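Local coordinates for protein carboxyvinyl-carboxyphosphonate phosphorylmutase (Bacillus anthracis, PDB 4IQD) that belongs to the phosphoenolpyruvate phosphomutase family of TIM-barrel proteins and binds pyruvic acid in several pockets, at residues A[279-283]-A[284-288]. Residues are numbered along the deposited sequence; the frame is centred on the assembly and turned at random.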
loop_
_atom_site.group_PDB
_atom_site.type_symbol
_atom_site.label_atom_id
_atom_site.label_comp_id
_atom_site.label_asym_id
_atom_site.label_seq_id
_atom_site.Cartn_x
_atom_site.Cartn_y
_atom_site.Cartn_z
ATOM N N GLU A 279 1.171 -18.695 -4.148
ATOM C CA GLU A 279 1.605 -18.087 -2.902
ATOM C C GLU A 279 0.625 -17.004 -2.497
ATOM O O GLU A 279 0.362 -16.801 -1.314
ATOM C CB GLU A 279 3.007 -17.501 -3.050
ATOM C CG GLU A 279 4.099 -18.545 -3.078
ATOM C CD GLU A 279 5.404 -18.005 -3.609
ATOM O OE1 GLU A 279 5.383 -16.969 -4.303
ATOM O OE2 GLU A 279 6.453 -18.619 -3.337
ATOM N N LEU A 280 0.083 -16.314 -3.493
ATOM C CA LEU A 280 -0.899 -15.273 -3.249
ATOM C C LEU A 280 -2.186 -15.881 -2.718
ATOM O O LEU A 280 -2.765 -15.378 -1.757
ATOM C CB LEU A 280 -1.172 -14.488 -4.530
ATOM C CG LEU A 280 -2.252 -13.413 -4.424
ATOM C CD1 LEU A 280 -2.005 -12.520 -3.217
ATOM C CD2 LEU A 280 -2.289 -12.594 -5.697
ATOM N N TYR A 281 -2.615 -16.966 -3.356
ATOM C CA TYR A 281 -3.815 -17.704 -2.969
ATOM C C TYR A 281 -3.805 -18.013 -1.478
ATOM O O TYR A 281 -4.784 -17.773 -0.772
ATOM C CB TYR A 281 -3.895 -19.002 -3.784
ATOM C CG TYR A 281 -5.060 -19.921 -3.468
ATOM C CD1 TYR A 281 -6.197 -19.935 -4.268
ATOM C CD2 TYR A 281 -5.007 -20.803 -2.393
ATOM C CE1 TYR A 281 -7.253 -20.787 -3.993
ATOM C CE2 TYR A 281 -6.059 -21.651 -2.109
ATOM C CZ TYR A 281 -7.179 -21.639 -2.910
ATOM O OH TYR A 281 -8.225 -22.485 -2.624
ATOM N N GLU A 282 -2.682 -18.533 -1.003
ATOM C CA GLU A 282 -2.567 -18.937 0.388
ATOM C C GLU A 282 -2.293 -17.753 1.314
ATOM O O GLU A 282 -2.662 -17.781 2.485
ATOM C CB GLU A 282 -1.483 -20.009 0.540
ATOM C CG GLU A 282 -1.420 -20.662 1.916
ATOM C CD GLU A 282 -2.636 -21.522 2.232
ATOM O OE1 GLU A 282 -3.476 -21.748 1.334
ATOM O OE2 GLU A 282 -2.747 -21.981 3.388
ATOM N N THR A 283 -1.655 -16.711 0.789
ATOM C CA THR A 283 -1.319 -15.551 1.613
ATOM C C THR A 283 -2.552 -14.757 2.030
ATOM O O THR A 283 -2.679 -14.360 3.188
ATOM C CB THR A 283 -0.329 -14.609 0.911
ATOM O OG1 THR A 283 0.921 -15.284 0.732
ATOM C CG2 THR A 283 -0.098 -13.366 1.751
ATOM N N ILE A 284 -3.460 -14.525 1.089
ATOM C CA ILE A 284 -4.705 -13.835 1.412
ATOM C C ILE A 284 -5.800 -14.823 1.806
ATOM O O ILE A 284 -6.970 -14.459 1.894
ATOM C CB ILE A 284 -5.181 -12.931 0.262
ATOM C CG1 ILE A 284 -5.314 -13.733 -1.029
ATOM C CG2 ILE A 284 -4.221 -11.769 0.069
ATOM C CD1 ILE A 284 -5.605 -12.883 -2.234
ATOM N N SER A 285 -5.396 -16.069 2.045
ATOM C CA SER A 285 -6.274 -17.117 2.564
ATOM C C SER A 285 -7.522 -17.330 1.720
ATOM O O SER A 285 -8.619 -17.472 2.261
ATOM C CB SER A 285 -6.683 -16.807 4.007
ATOM O OG SER A 285 -5.551 -16.596 4.833
ATOM N N TYR A 286 -7.354 -17.356 0.404
ATOM C CA TYR A 286 -8.483 -17.502 -0.506
ATOM C C TYR A 286 -9.308 -18.739 -0.163
ATOM O O TYR A 286 -10.536 -18.705 -0.198
ATOM C CB TYR A 286 -7.994 -17.567 -1.953
ATOM C CG TYR A 286 -9.096 -17.532 -2.992
ATOM C CD1 TYR A 286 -9.483 -16.335 -3.585
ATOM C CD2 TYR A 286 -9.740 -18.696 -3.391
ATOM C CE1 TYR A 286 -10.485 -16.303 -4.542
ATOM C CE2 TYR A 286 -10.740 -18.672 -4.343
ATOM C CZ TYR A 286 -11.110 -17.477 -4.915
ATOM O OH TYR A 286 -12.109 -17.461 -5.862
ATOM N N HIS A 287 -8.620 -19.820 0.192
ATOM C CA HIS A 287 -9.267 -21.084 0.531
ATOM C C HIS A 287 -10.290 -20.968 1.654
ATOM O O HIS A 287 -11.371 -21.555 1.585
ATOM C CB HIS A 287 -8.223 -22.126 0.924
ATOM C CG HIS A 287 -8.815 -23.396 1.446
ATOM N ND1 HIS A 287 -9.395 -24.338 0.623
ATOM C CD2 HIS A 287 -8.936 -23.870 2.707
ATOM C CE1 HIS A 287 -9.836 -25.344 1.356
ATOM N NE2 HIS A 287 -9.572 -25.087 2.622
ATOM N N ASP A 288 -9.944 -20.213 2.691
ATOM C CA ASP A 288 -10.778 -20.127 3.883
ATOM C C ASP A 288 -12.100 -19.408 3.629
ATOM O O ASP A 288 -13.064 -19.579 4.375
ATOM C CB ASP A 288 -10.002 -19.468 5.021
ATOM C CG ASP A 288 -8.773 -20.264 5.415
ATOM O OD1 ASP A 288 -7.732 -20.127 4.738
ATOM O OD2 ASP A 288 -8.853 -21.037 6.391
HETATM O O HOH W 1 -5.709 -20.077 0.742
#
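Tyr-281 O accepts the amide of Tyr-286 across the kink between two helices, N to O 2.9 Å, and Ser-285 N makes a weak bond back to Glu-282 O. With Ser-285 at positive phi (55°), this pair forms a Schellman motif that ends helix 277-283. One residue earlier Ile-284 N still gives a straight helical bond to Leu-280 O, 3.1 Å from N to O. Thr-283 OG1 donates a hydrogen bond to Glu-279 O (2.6 Å), from above the carbonyl plane, while Thr-283 N bonds the same oxygen from the opposite face. Water continues the pattern: one molecule donates to Tyr-281 O and to Glu-282 OE1 and accepts from His-287 N, so the backbone amides of Tyr-286 and His-287 are both joined to the last turn of the previous helix.

The aromatic contact lies beside this turn. Tyr-286 CB sits over one face of the Tyr-281 ring, offset toward its rim, in a CH-pi contact 3.9 Å from the ring centroid. The two rings are inclined at 37°, and Tyr-281 CE1 approaches Tyr-286 CD2 to 3.3 Å. Because CG of Tyr-281 is anti to the backbone N (chi1 178°), its ring extends along the turn until OH lies 3.6 Å from His-287 CB; that hydroxyl is hydrogen-bonded to Glu-290, one turn farther along.

Among the aliphatic groups, Leu-280 CD1 meets Ile-284 CD1 at 3.7 Å.

The turn lies at the surface, its centre about 26 Å from the centre of the chain. Thr-283 packs on Met-40, Leu-43 and Asn-47 of helix 39-48, while Leu-280, Ile-284 and Tyr-286 touch Ala-62, Leu-66 and Leu-69 of the second subunit, respectively, placing the junction of helices 277-283 and 286-297 at the dimer interface.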